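Local coordinates for In2-1 family protein, glutathione transferase lambda3 (Populus trichocarpa, PDB 4PQI) that probably catalyses glutathione-dependent thiol-transferase reactions as a monomeric, glutathione-binding member of the plant Lambda class of glutathione transferases, at residues E13-P18 / R46-R51; K34-Y39 / P71-E76; N190-E195 / F234-F239; D132-T137 / P184-L189. All blocks are in the same frame, centred on the assembly; numbering follows the deposited sequence.

Contact 1. Residues E13-P18 / R46-R51; sequences EKLAPP and RVWITR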
# COMPACT_ATOMS: atom_id res chain seq x y z
N GLU A 13 -6.54 -13.70 9.12
CA GLU A 13 -7.59 -12.84 9.63
C GLU A 13 -8.89 -13.03 8.85
O GLU A 13 -8.89 -13.02 7.62
CB GLU A 13 -7.13 -11.39 9.57
CG GLU A 13 -8.10 -10.40 10.14
CD GLU A 13 -7.53 -8.99 10.14
OE1 GLU A 13 -8.14 -8.11 10.78
OE2 GLU A 13 -6.48 -8.78 9.50
N LYS A 14 -9.99 -13.20 9.57
CA LYS A 14 -11.31 -13.21 8.96
C LYS A 14 -11.70 -11.77 8.58
O LYS A 14 -11.56 -10.84 9.39
CB LYS A 14 -12.31 -13.80 9.94
CG LYS A 14 -13.73 -13.88 9.42
CD LYS A 14 -13.83 -14.82 8.23
CE LYS A 14 -15.28 -15.09 7.88
NZ LYS A 14 -16.08 -13.83 7.89
N LEU A 15 -12.18 -11.58 7.36
CA LEU A 15 -12.54 -10.25 6.87
C LEU A 15 -14.06 -10.04 6.91
O LEU A 15 -14.81 -10.84 6.37
CB LEU A 15 -12.02 -10.05 5.44
CG LEU A 15 -10.49 -10.01 5.32
CD1 LEU A 15 -10.04 -9.70 3.91
CD2 LEU A 15 -9.92 -8.99 6.30
N ALA A 16 -14.49 -8.96 7.57
CA ALA A 16 -15.91 -8.58 7.59
C ALA A 16 -16.33 -7.97 6.25
O ALA A 16 -15.52 -7.34 5.58
CB ALA A 16 -16.17 -7.59 8.73
N PRO A 17 -17.61 -8.14 5.87
CA PRO A 17 -18.10 -7.56 4.61
C PRO A 17 -18.03 -6.03 4.65
O PRO A 17 -18.17 -5.45 5.72
CB PRO A 17 -19.56 -8.04 4.53
CG PRO A 17 -19.64 -9.20 5.45
CD PRO A 17 -18.67 -8.91 6.55
N PRO A 18 -17.76 -5.38 3.51
CA PRO A 18 -17.72 -3.92 3.58
C PRO A 18 -19.10 -3.33 3.89
O PRO A 18 -20.13 -3.92 3.55
CB PRO A 18 -17.24 -3.52 2.17
CG PRO A 18 -17.58 -4.71 1.31
CD PRO A 18 -17.38 -5.90 2.19
N ARG A 46 -1.53 0.04 1.76
CA ARG A 46 -0.29 0.41 2.44
C ARG A 46 -0.46 0.28 3.95
O ARG A 46 0.35 -0.35 4.62
CB ARG A 46 0.11 1.84 2.11
CG ARG A 46 0.67 2.07 0.71
CD ARG A 46 0.67 3.56 0.40
NE ARG A 46 1.43 3.90 -0.82
CZ ARG A 46 1.46 5.11 -1.36
NH1 ARG A 46 0.76 6.11 -0.82
NH2 ARG A 46 2.18 5.33 -2.46
N VAL A 47 -1.52 0.87 4.50
CA VAL A 47 -1.67 0.88 5.95
C VAL A 47 -2.03 -0.52 6.43
O VAL A 47 -1.56 -0.97 7.49
CB VAL A 47 -2.73 1.89 6.39
CG1 VAL A 47 -2.72 2.02 7.90
CG2 VAL A 47 -2.47 3.25 5.73
N TRP A 48 -2.85 -1.21 5.65
CA TRP A 48 -3.23 -2.59 5.95
C TRP A 48 -2.02 -3.53 6.14
O TRP A 48 -1.94 -4.24 7.14
CB TRP A 48 -4.14 -3.09 4.83
CG TRP A 48 -4.84 -4.38 5.09
CD1 TRP A 48 -4.76 -5.16 6.22
CD2 TRP A 48 -5.73 -5.05 4.20
NE1 TRP A 48 -5.55 -6.27 6.07
CE2 TRP A 48 -6.16 -6.23 4.84
CE3 TRP A 48 -6.21 -4.77 2.91
CZ2 TRP A 48 -7.05 -7.12 4.24
CZ3 TRP A 48 -7.09 -5.65 2.33
CH2 TRP A 48 -7.50 -6.82 2.99
N ILE A 49 -1.10 -3.52 5.18
CA ILE A 49 0.11 -4.32 5.27
C ILE A 49 0.94 -3.96 6.51
O ILE A 49 1.44 -4.85 7.20
CB ILE A 49 1.00 -4.11 4.03
CG1 ILE A 49 0.21 -4.42 2.75
CG2 ILE A 49 2.29 -4.95 4.13
CD1 ILE A 49 0.84 -3.83 1.47
N THR A 50 1.08 -2.66 6.78
CA THR A 50 1.84 -2.20 7.93
C THR A 50 1.21 -2.70 9.23
O THR A 50 1.92 -3.21 10.11
CB THR A 50 1.98 -0.63 7.97
OG1 THR A 50 2.51 -0.15 6.73
CG2 THR A 50 2.89 -0.21 9.09
N ARG A 51 -0.11 -2.58 9.34
CA ARG A 51 -0.88 -3.08 10.49
C ARG A 51 -0.59 -4.55 10.75
O ARG A 51 -0.33 -4.98 11.89
CB ARG A 51 -2.37 -2.89 10.22
CG ARG A 51 -3.32 -3.58 11.20
CD ARG A 51 -4.75 -3.39 10.69
NE ARG A 51 -5.77 -4.17 11.40
CZ ARG A 51 -6.22 -5.37 11.02
NH1 ARG A 51 -5.73 -5.99 9.96
NH2 ARG A 51 -7.16 -5.95 11.73

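Contact 2. Residues K34-Y39 / P71-E76; sequences KLYTCY and PAWYPE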
# COMPACT_ATOMS: atom_id res chain seq x y z
N LYS A 34 -9.51 2.52 15.07
CA LYS A 34 -10.16 2.03 13.86
C LYS A 34 -9.49 2.56 12.59
O LYS A 34 -9.14 3.73 12.51
CB LYS A 34 -11.65 2.42 13.85
CG LYS A 34 -12.42 2.07 15.13
CD LYS A 34 -13.92 2.24 14.95
CE LYS A 34 -14.64 2.16 16.30
NZ LYS A 34 -14.20 3.25 17.22
N LEU A 35 -9.33 1.67 11.61
CA LEU A 35 -8.87 2.06 10.28
C LEU A 35 -10.02 2.01 9.27
O LEU A 35 -10.47 0.92 8.89
CB LEU A 35 -7.76 1.09 9.83
CG LEU A 35 -7.18 1.36 8.44
CD1 LEU A 35 -6.49 2.73 8.40
CD2 LEU A 35 -6.21 0.25 8.06
N TYR A 36 -10.51 3.18 8.86
CA TYR A 36 -11.56 3.29 7.85
C TYR A 36 -10.90 3.05 6.51
O TYR A 36 -9.90 3.69 6.18
CB TYR A 36 -12.23 4.67 7.91
CG TYR A 36 -12.96 4.90 9.22
CD1 TYR A 36 -14.29 4.52 9.37
CD2 TYR A 36 -12.30 5.42 10.31
CE1 TYR A 36 -14.95 4.70 10.59
CE2 TYR A 36 -12.94 5.60 11.54
CZ TYR A 36 -14.27 5.23 11.66
OH TYR A 36 -14.91 5.40 12.87
N THR A 37 -11.44 2.11 5.73
CA THR A 37 -10.70 1.60 4.59
C THR A 37 -11.63 1.06 3.51
O THR A 37 -12.85 1.07 3.67
CB THR A 37 -9.72 0.51 5.06
OG1 THR A 37 -8.90 0.10 3.97
CG2 THR A 37 -10.47 -0.69 5.62
N CYS A 38 -11.03 0.63 2.40
CA CYS A 38 -11.73 -0.07 1.32
C CYS A 38 -10.77 -1.17 0.87
O CYS A 38 -9.59 -0.91 0.62
CB CYS A 38 -12.07 0.87 0.16
SG CYS A 38 -12.56 0.04 -1.42
N TYR A 39 -11.26 -2.40 0.78
CA TYR A 39 -10.38 -3.55 0.59
C TYR A 39 -9.56 -3.55 -0.70
O TYR A 39 -8.53 -4.20 -0.78
CB TYR A 39 -11.17 -4.86 0.67
CG TYR A 39 -11.61 -5.27 2.05
CD1 TYR A 39 -10.72 -5.28 3.12
CD2 TYR A 39 -12.93 -5.64 2.30
CE1 TYR A 39 -11.13 -5.67 4.40
CE2 TYR A 39 -13.35 -6.03 3.56
CZ TYR A 39 -12.46 -6.05 4.60
OH TYR A 39 -12.91 -6.44 5.85
N PRO A 71 -21.55 4.91 3.32
CA PRO A 71 -22.44 5.57 4.28
C PRO A 71 -22.11 7.05 4.35
O PRO A 71 -20.93 7.44 4.41
CB PRO A 71 -22.09 4.90 5.61
CG PRO A 71 -21.29 3.69 5.27
CD PRO A 71 -20.63 3.95 3.96
N ALA A 72 -23.16 7.87 4.30
CA ALA A 72 -23.05 9.31 4.40
C ALA A 72 -22.39 9.74 5.71
O ALA A 72 -21.78 10.81 5.77
CB ALA A 72 -24.46 9.95 4.28
N TRP A 73 -22.51 8.93 6.77
CA TRP A 73 -21.89 9.31 8.05
C TRP A 73 -20.36 9.41 8.00
O TRP A 73 -19.73 10.00 8.88
CB TRP A 73 -22.33 8.38 9.21
CG TRP A 73 -22.16 6.89 9.03
CD1 TRP A 73 -23.18 5.97 8.89
CD2 TRP A 73 -20.94 6.12 9.02
NE1 TRP A 73 -22.67 4.70 8.76
CE2 TRP A 73 -21.30 4.76 8.84
CE3 TRP A 73 -19.58 6.45 9.12
CZ2 TRP A 73 -20.35 3.74 8.78
CZ3 TRP A 73 -18.63 5.42 9.05
CH2 TRP A 73 -19.03 4.09 8.88
N TYR A 74 -19.77 8.84 6.96
CA TYR A 74 -18.31 8.90 6.87
C TYR A 74 -17.78 10.33 6.57
O TYR A 74 -17.01 10.88 7.36
CB TYR A 74 -17.77 7.80 5.93
CG TYR A 74 -16.26 7.78 5.86
CD1 TYR A 74 -15.50 7.37 6.95
CD2 TYR A 74 -15.60 8.17 4.70
CE1 TYR A 74 -14.12 7.36 6.91
CE2 TYR A 74 -14.20 8.15 4.64
CZ TYR A 74 -13.47 7.75 5.75
OH TYR A 74 -12.11 7.74 5.71
N PRO A 75 -18.22 10.96 5.46
CA PRO A 75 -17.79 12.36 5.30
C PRO A 75 -18.44 13.29 6.31
O PRO A 75 -17.80 14.25 6.72
CB PRO A 75 -18.26 12.71 3.88
CG PRO A 75 -19.33 11.76 3.59
CD PRO A 75 -18.97 10.49 4.28
N GLU A 76 -19.68 13.01 6.71
CA GLU A 76 -20.40 13.91 7.60
C GLU A 76 -19.90 13.84 9.05
O GLU A 76 -19.82 14.85 9.71
CB GLU A 76 -21.91 13.65 7.55
CG GLU A 76 -22.56 14.02 6.21
CD GLU A 76 -24.07 13.73 6.17
OE1 GLU A 76 -24.67 13.52 7.25
OE2 GLU A 76 -24.64 13.72 5.06

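Contact 3. Residues N190-E195 / F234-F239; sequences NIFLLE and FYKKRF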
# COMPACT_ATOMS: atom_id res chain seq x y z
N ASN A 190 1.46 -4.11 -12.62
CA ASN A 190 2.01 -5.32 -13.21
C ASN A 190 0.90 -6.11 -13.91
O ASN A 190 1.04 -6.50 -15.08
CB ASN A 190 2.68 -6.17 -12.13
CG ASN A 190 3.53 -7.28 -12.71
OD1 ASN A 190 3.72 -7.36 -13.92
ND2 ASN A 190 4.06 -8.13 -11.84
N ILE A 191 -0.21 -6.32 -13.21
CA ILE A 191 -1.34 -7.06 -13.78
C ILE A 191 -1.97 -6.33 -14.96
O ILE A 191 -2.25 -6.94 -16.01
CB ILE A 191 -2.42 -7.32 -12.72
CG1 ILE A 191 -1.85 -8.08 -11.53
CG2 ILE A 191 -3.58 -8.11 -13.32
CD1 ILE A 191 -2.78 -8.11 -10.33
N PHE A 192 -2.20 -5.02 -14.80
CA PHE A 192 -2.91 -4.25 -15.81
C PHE A 192 -2.12 -4.13 -17.11
O PHE A 192 -2.64 -4.43 -18.19
CB PHE A 192 -3.30 -2.87 -15.28
CG PHE A 192 -4.11 -2.04 -16.25
CD1 PHE A 192 -5.29 -2.53 -16.81
CD2 PHE A 192 -3.70 -0.75 -16.58
CE1 PHE A 192 -6.04 -1.76 -17.69
CE2 PHE A 192 -4.45 0.03 -17.46
CZ PHE A 192 -5.62 -0.47 -18.02
N LEU A 193 -0.85 -3.72 -17.00
CA LEU A 193 0.01 -3.54 -18.17
C LEU A 193 0.24 -4.84 -18.95
O LEU A 193 0.22 -4.85 -20.19
CB LEU A 193 1.36 -2.95 -17.74
CG LEU A 193 1.29 -1.51 -17.23
CD1 LEU A 193 2.60 -1.07 -16.56
CD2 LEU A 193 0.93 -0.57 -18.37
N LEU A 194 0.45 -5.93 -18.23
CA LEU A 194 0.73 -7.20 -18.89
C LEU A 194 -0.54 -7.72 -19.57
O LEU A 194 -0.49 -8.13 -20.72
CB LEU A 194 1.28 -8.21 -17.89
CG LEU A 194 1.72 -9.54 -18.51
CD1 LEU A 194 2.79 -9.32 -19.58
CD2 LEU A 194 2.24 -10.46 -17.43
N GLU A 195 -1.67 -7.67 -18.87
CA GLU A 195 -2.91 -8.23 -19.43
C GLU A 195 -3.47 -7.40 -20.57
O GLU A 195 -3.94 -7.94 -21.56
CB GLU A 195 -3.97 -8.43 -18.34
CG GLU A 195 -3.65 -9.55 -17.38
CD GLU A 195 -3.28 -10.84 -18.10
OE1 GLU A 195 -2.18 -11.38 -17.84
OE2 GLU A 195 -4.10 -11.30 -18.93
N PHE A 234 -11.84 -2.93 -13.67
CA PHE A 234 -11.88 -1.61 -13.06
C PHE A 234 -10.98 -0.62 -13.81
O PHE A 234 -11.40 0.50 -14.12
CB PHE A 234 -11.51 -1.69 -11.58
CG PHE A 234 -11.41 -0.36 -10.89
CD1 PHE A 234 -12.47 0.53 -10.91
CD2 PHE A 234 -10.25 -0.00 -10.21
CE1 PHE A 234 -12.37 1.76 -10.27
CE2 PHE A 234 -10.15 1.21 -9.57
CZ PHE A 234 -11.22 2.10 -9.60
N TYR A 235 -9.74 -1.03 -14.10
CA TYR A 235 -8.78 -0.15 -14.76
C TYR A 235 -9.08 0.12 -16.24
O TYR A 235 -8.78 1.20 -16.76
CB TYR A 235 -7.35 -0.68 -14.61
CG TYR A 235 -6.67 -0.23 -13.34
CD1 TYR A 235 -7.39 0.31 -12.28
CD2 TYR A 235 -5.29 -0.34 -13.20
CE1 TYR A 235 -6.75 0.71 -11.11
CE2 TYR A 235 -4.65 0.04 -12.05
CZ TYR A 235 -5.38 0.57 -11.01
OH TYR A 235 -4.74 0.96 -9.86
N LYS A 236 -9.63 -0.88 -16.93
CA LYS A 236 -10.12 -0.66 -18.28
C LYS A 236 -11.23 0.41 -18.29
O LYS A 236 -11.25 1.30 -19.15
CB LYS A 236 -10.63 -1.98 -18.89
CG LYS A 236 -9.53 -3.00 -19.18
CD LYS A 236 -9.97 -4.05 -20.22
CE LYS A 236 -10.92 -5.08 -19.64
NZ LYS A 236 -11.19 -6.20 -20.61
N LYS A 237 -12.14 0.33 -17.32
CA LYS A 237 -13.25 1.26 -17.27
C LYS A 237 -12.78 2.64 -16.85
O LYS A 237 -13.33 3.65 -17.28
CB LYS A 237 -14.35 0.75 -16.33
CG LYS A 237 -15.02 -0.54 -16.79
CD LYS A 237 -16.36 -0.75 -16.10
CE LYS A 237 -16.26 -0.58 -14.59
NZ LYS A 237 -17.56 -0.81 -13.92
N ARG A 238 -11.74 2.68 -16.03
CA ARG A 238 -11.23 3.93 -15.48
C ARG A 238 -10.31 4.69 -16.45
O ARG A 238 -10.33 5.92 -16.48
CB ARG A 238 -10.53 3.68 -14.13
CG ARG A 238 -9.88 4.89 -13.49
CD ARG A 238 -10.86 6.03 -13.28
NE ARG A 238 -10.29 7.16 -12.54
CZ ARG A 238 -9.48 8.07 -13.07
NH1 ARG A 238 -9.12 7.99 -14.34
NH2 ARG A 238 -9.01 9.06 -12.32
N PHE A 239 -9.53 3.97 -17.25
CA PHE A 239 -8.51 4.62 -18.07
C PHE A 239 -8.65 4.42 -19.58
O PHE A 239 -7.96 5.06 -20.36
CB PHE A 239 -7.10 4.19 -17.64
CG PHE A 239 -6.83 4.38 -16.18
CD1 PHE A 239 -6.63 5.65 -15.66
CD2 PHE A 239 -6.78 3.29 -15.32
CE1 PHE A 239 -6.39 5.83 -14.30
CE2 PHE A 239 -6.54 3.45 -13.97
CZ PHE A 239 -6.34 4.73 -13.46

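Contact 4. Residues D132-T137 / P184-L189; sequences DKFNGT and PFVERL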
# COMPACT_ATOMS: atom_id res chain seq x y z
N ASP A 132 4.38 9.80 -5.45
CA ASP A 132 3.33 10.41 -6.27
C ASP A 132 3.83 10.71 -7.70
O ASP A 132 3.04 10.66 -8.64
CB ASP A 132 2.70 11.65 -5.60
CG ASP A 132 3.72 12.72 -5.26
OD1 ASP A 132 4.92 12.39 -5.08
OD2 ASP A 132 3.33 13.91 -5.17
N LYS A 133 5.13 10.99 -7.86
CA LYS A 133 5.68 11.11 -9.21
C LYS A 133 5.68 9.77 -9.97
O LYS A 133 5.39 9.74 -11.17
CB LYS A 133 7.07 11.74 -9.22
CG LYS A 133 7.65 11.87 -10.64
CD LYS A 133 8.90 12.73 -10.71
CE LYS A 133 9.39 12.88 -12.15
NZ LYS A 133 8.44 13.66 -13.00
N PHE A 134 6.01 8.68 -9.27
CA PHE A 134 5.88 7.34 -9.85
C PHE A 134 4.44 7.08 -10.33
O PHE A 134 4.22 6.68 -11.48
CB PHE A 134 6.33 6.26 -8.86
CG PHE A 134 6.13 4.84 -9.38
CD1 PHE A 134 7.06 4.27 -10.22
CD2 PHE A 134 5.00 4.11 -9.04
CE1 PHE A 134 6.87 3.00 -10.73
CE2 PHE A 134 4.81 2.84 -9.54
CZ PHE A 134 5.75 2.28 -10.38
N ASN A 135 3.48 7.30 -9.44
CA ASN A 135 2.08 7.05 -9.80
C ASN A 135 1.64 7.99 -10.91
O ASN A 135 0.96 7.57 -11.84
CB ASN A 135 1.16 7.21 -8.59
CG ASN A 135 1.30 6.08 -7.61
OD1 ASN A 135 1.82 5.01 -7.94
ND2 ASN A 135 0.81 6.29 -6.38
N GLY A 136 2.07 9.25 -10.81
CA GLY A 136 1.73 10.25 -11.80
C GLY A 136 2.20 9.87 -13.18
O GLY A 136 1.50 10.07 -14.18
N THR A 137 3.40 9.32 -13.25
CA THR A 137 4.01 8.98 -14.52
C THR A 137 3.32 7.77 -15.17
O THR A 137 2.89 7.85 -16.33
CB THR A 137 5.53 8.70 -14.37
OG1 THR A 137 6.17 9.87 -13.83
CG2 THR A 137 6.15 8.40 -15.72
N PRO A 184 1.59 -1.89 -3.44
CA PRO A 184 0.20 -1.98 -3.93
C PRO A 184 0.03 -1.47 -5.35
O PRO A 184 -0.83 -1.95 -6.11
CB PRO A 184 -0.57 -1.06 -2.96
CG PRO A 184 0.28 -1.01 -1.73
CD PRO A 184 1.69 -1.02 -2.26
N PHE A 185 0.87 -0.52 -5.74
CA PHE A 185 0.75 0.10 -7.05
C PHE A 185 1.47 -0.75 -8.10
O PHE A 185 0.94 -0.98 -9.20
CB PHE A 185 1.20 1.56 -7.01
CG PHE A 185 0.30 2.43 -6.17
CD1 PHE A 185 -0.86 2.97 -6.72
CD2 PHE A 185 0.58 2.65 -4.83
CE1 PHE A 185 -1.73 3.74 -5.93
CE2 PHE A 185 -0.28 3.42 -4.04
CZ PHE A 185 -1.43 3.97 -4.59
N VAL A 186 2.64 -1.26 -7.74
CA VAL A 186 3.37 -2.15 -8.63
C VAL A 186 2.55 -3.42 -8.88
O VAL A 186 2.46 -3.88 -10.02
CB VAL A 186 4.78 -2.50 -8.09
CG1 VAL A 186 5.43 -3.64 -8.93
CG2 VAL A 186 5.66 -1.26 -8.07
N GLU A 187 1.94 -3.96 -7.82
CA GLU A 187 1.02 -5.11 -7.91
C GLU A 187 -0.04 -4.90 -9.00
O GLU A 187 -0.19 -5.73 -9.91
CB GLU A 187 0.34 -5.34 -6.55
CG GLU A 187 -0.90 -6.27 -6.55
CD GLU A 187 -1.67 -6.30 -5.21
OE1 GLU A 187 -1.13 -5.88 -4.15
OE2 GLU A 187 -2.84 -6.77 -5.22
N ARG A 188 -0.76 -3.80 -8.91
CA ARG A 188 -1.86 -3.53 -9.83
C ARG A 188 -1.35 -3.18 -11.23
O ARG A 188 -1.88 -3.65 -12.22
CB ARG A 188 -2.75 -2.41 -9.29
CG ARG A 188 -3.50 -2.81 -8.05
CD ARG A 188 -4.01 -1.60 -7.29
NE ARG A 188 -4.89 -1.99 -6.20
CZ ARG A 188 -4.47 -2.55 -5.07
NH1 ARG A 188 -3.18 -2.78 -4.88
NH2 ARG A 188 -5.35 -2.88 -4.12
N LEU A 189 -0.30 -2.37 -11.30
CA LEU A 189 0.29 -1.98 -12.58
C LEU A 189 0.81 -3.20 -13.34
O LEU A 189 0.62 -3.31 -14.55
CB LEU A 189 1.39 -0.93 -12.38
CG LEU A 189 0.86 0.46 -11.96
CD1 LEU A 189 2.02 1.37 -11.58
CD2 LEU A 189 -0.01 1.10 -13.04

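Contact 1. Residues E13-P18 / R46-R51
Glu13 and Arg51 each place CG anti to the backbone N (chi1 -177° and 169°), and because both chains then run extended, an acid from the N-terminal loop and a base from helix 42-54 reach each other from opposite directions. The helix is the connecting element of a beta-alpha-beta crossover in the thioredoxin-like domain, joining the parallel strands 33-37 and 60-64. Arg51 grips the carboxylate end-on with its two terminal nitrogens: NH2 stands 2.6 Å from Glu13 OE1, and NH1 lies 2.9 Å from Glu13 OE2, which offers its syn lone pair. Both bonds are nearly straight, and the carboxylate and guanidinium planes, 21° apart, are almost coplanar. Arginine suits this place because the fork leaves NE for Ile60 O, which helps to fix the rotation of the group; Glu13 OE2 also accepts a bond from Gln57 NE2.

Beside the salt bridge the chemistry turns apolar. Leu15 meets the six-membered end of the Trp48 indole at its edge, CD1 being 3.9 Å from Trp48 CH2 and CD2 4.0 Å from Trp48 CZ2. Leu62 of strand 60-64 touches Glu13, Trp48 and Arg51 together. At the other end of the indole edge, Glu13 OE2 lies near the ring plane and 4.4 Å from Trp48 NE1, too far for a hydrogen bond.

Contact 2. Residues K34-Y39 / P71-E76
Tyr36 and Tyr74 form the aromatic part of this contact, their ring centroids 5.5 Å apart and their planes inclined at 40°, so that the rings meet obliquely. A chi1 of -177° carries CG of Tyr74 to the far side from its own backbone N and swings the ring across to the strand, where Tyr74 CE1 does most of the touching: it is 3.4 Å from Tyr36 CB and 3.6 Å from Tyr36 CG. Further out along the same ring, Trp73 CZ3 comes to 4.1 Å from Tyr36 CE1. The indole is itself backed by Pro71, whose CB sits over one of its faces toward the rim.

These rings fill the space between a strand and a helix of the thioredoxin-like N-terminal domain. Leu35 and Thr37 turn to helix 42-54, whereas Tyr36 between them packs against helix 73-78, and the strand thus serves both helical layers. Large aromatic residues suit the place because each covers carbon with its ring and carries a polar atom on to a hydrogen-bonding partner beyond.

The polar ends of the three side chains find their partners outside the two segments. Tyr36 OH bonds to Glu88 OE1, and Trp73 NE1 to Ala23 O. Tyr74 OH pairs with both Ser86 OG and the O of Lys83, a residue of the glutathione pocket. A leucine in place of Tyr74 would probably leave that carbonyl and serine hydroxyl without their phenolic partner and open a gap beside the CB of Tyr36. The bound glutathione lies about 7 Å from the Tyr74 side chain.

Contact 3. Residues N190-E195 / F234-F239
Phe192 points from helix 177-197 at the C-terminal helix 228-239, its chi1 of -177° stretching the side chain directly away from the backbone N, and meets Tyr235 along its whole length. At the root, Phe192 CB lies 3.8 Å from Tyr235 CD2. One bond further on, Phe192 CG is 3.7 Å from the same Tyr235 CD2, the atom by which the tyrosine edge is presented. The two sides of the phenyl ring then part company. CD2 stays with Tyr235 CD2, while CD1 and CE1 run under the tyrosine methylene, Phe192 CE1 coming within 3.5 Å of Tyr235 CB. CE1 also meets the aliphatic part of Lys236, whose CG lies 4.0 Å from Phe192 CE1 in the phenyl plane; a lysine fits this margin, since its carbon chain packs while its end leads away. At the tip, Phe192 CZ is 3.8 Å from Tyr235 O.

Taken together, the rings make an edge-to-face pair, the edge of Tyr235 toward the face of Phe192, with planes at 89°. A CH-pi contact accompanies it, Tyr235 CB standing 3.6 Å from the Phe192 ring centroid. Trading Phe192 for an alanine would remove the face on which Tyr235 rests and is likely to open a gap between the two helices. Phe142 and Phe197 also meet Phe192 edge-to-face, and Tyr235 OH is hydrogen-bonded to Tyr139 OH. With the Tyr235 side chain about 8 Å from bound glutathione, these rings join helix 228-239 to helix 177-197 within the all-helical C-terminal domain of the glutathione transferase fold.

Contact 4. Residues D132-T137 / P184-L189
Asn135 sets ND2 over a face of the Phe185 ring, the two side chains crossing at about a right angle. Asn135 ND2 sits 3.5 Å above the ring plane of Phe185, over the centre, while Asn135 OD1 lies toward the root of the ring, 3.5 Å from Phe185 CG. The amide is tilted by 48° to the ring. Asparagine suits a partly exposed position of this kind: its side chain is short and polar, and with the amide tilted it reaches the ring with its nitrogen.

One residue earlier, Phe134 takes a different course. Its CG is directed away from the backbone N (chi1 176°), and the ring comes at Leu189 from the opposite direction, Phe134 CE2 being 3.8 Å from Leu189 CD1. At the end of the ring, Phe134 CZ reaches Val186 CG2 at 4.2 Å. Two branched residues on successive turns thus receive one phenylalanine.

The short helical segments run nearly parallel, at 15°, with axes 11.5 Å apart, a wide spacing bridged by these large side chains. Around them, Phe154 of helix 151-160 meets Phe134 edge-to-face, and Phe43 of helix 42-54 does the same to Phe185, bringing the helical domain against the thioredoxin-like one.

Contacts 1 and 2 belong to the thioredoxin-like domain and contacts 3 and 4 to the helical one. Contact 1 is partly buried and the only one with a salt bridge across its segments; the buried contacts 2 and 3 rest on aromatic and apolar packing, and contact 4, also buried, adds an asparagine amide over a ring face. Contacts 1 and 2 touch, through the bond from Tyr39 OH to Ala16 O and the packing of Tyr39 on Trp48. Contacts 3 and 4 share helix 177-197, where Tyr235 OH lies against Arg188. Between the domains, Arg46 of contact 1's helix packs on Pro184 and Phe185 of contact 4, whereas about 9 Å separates the nearest atoms of contacts 2 and 3.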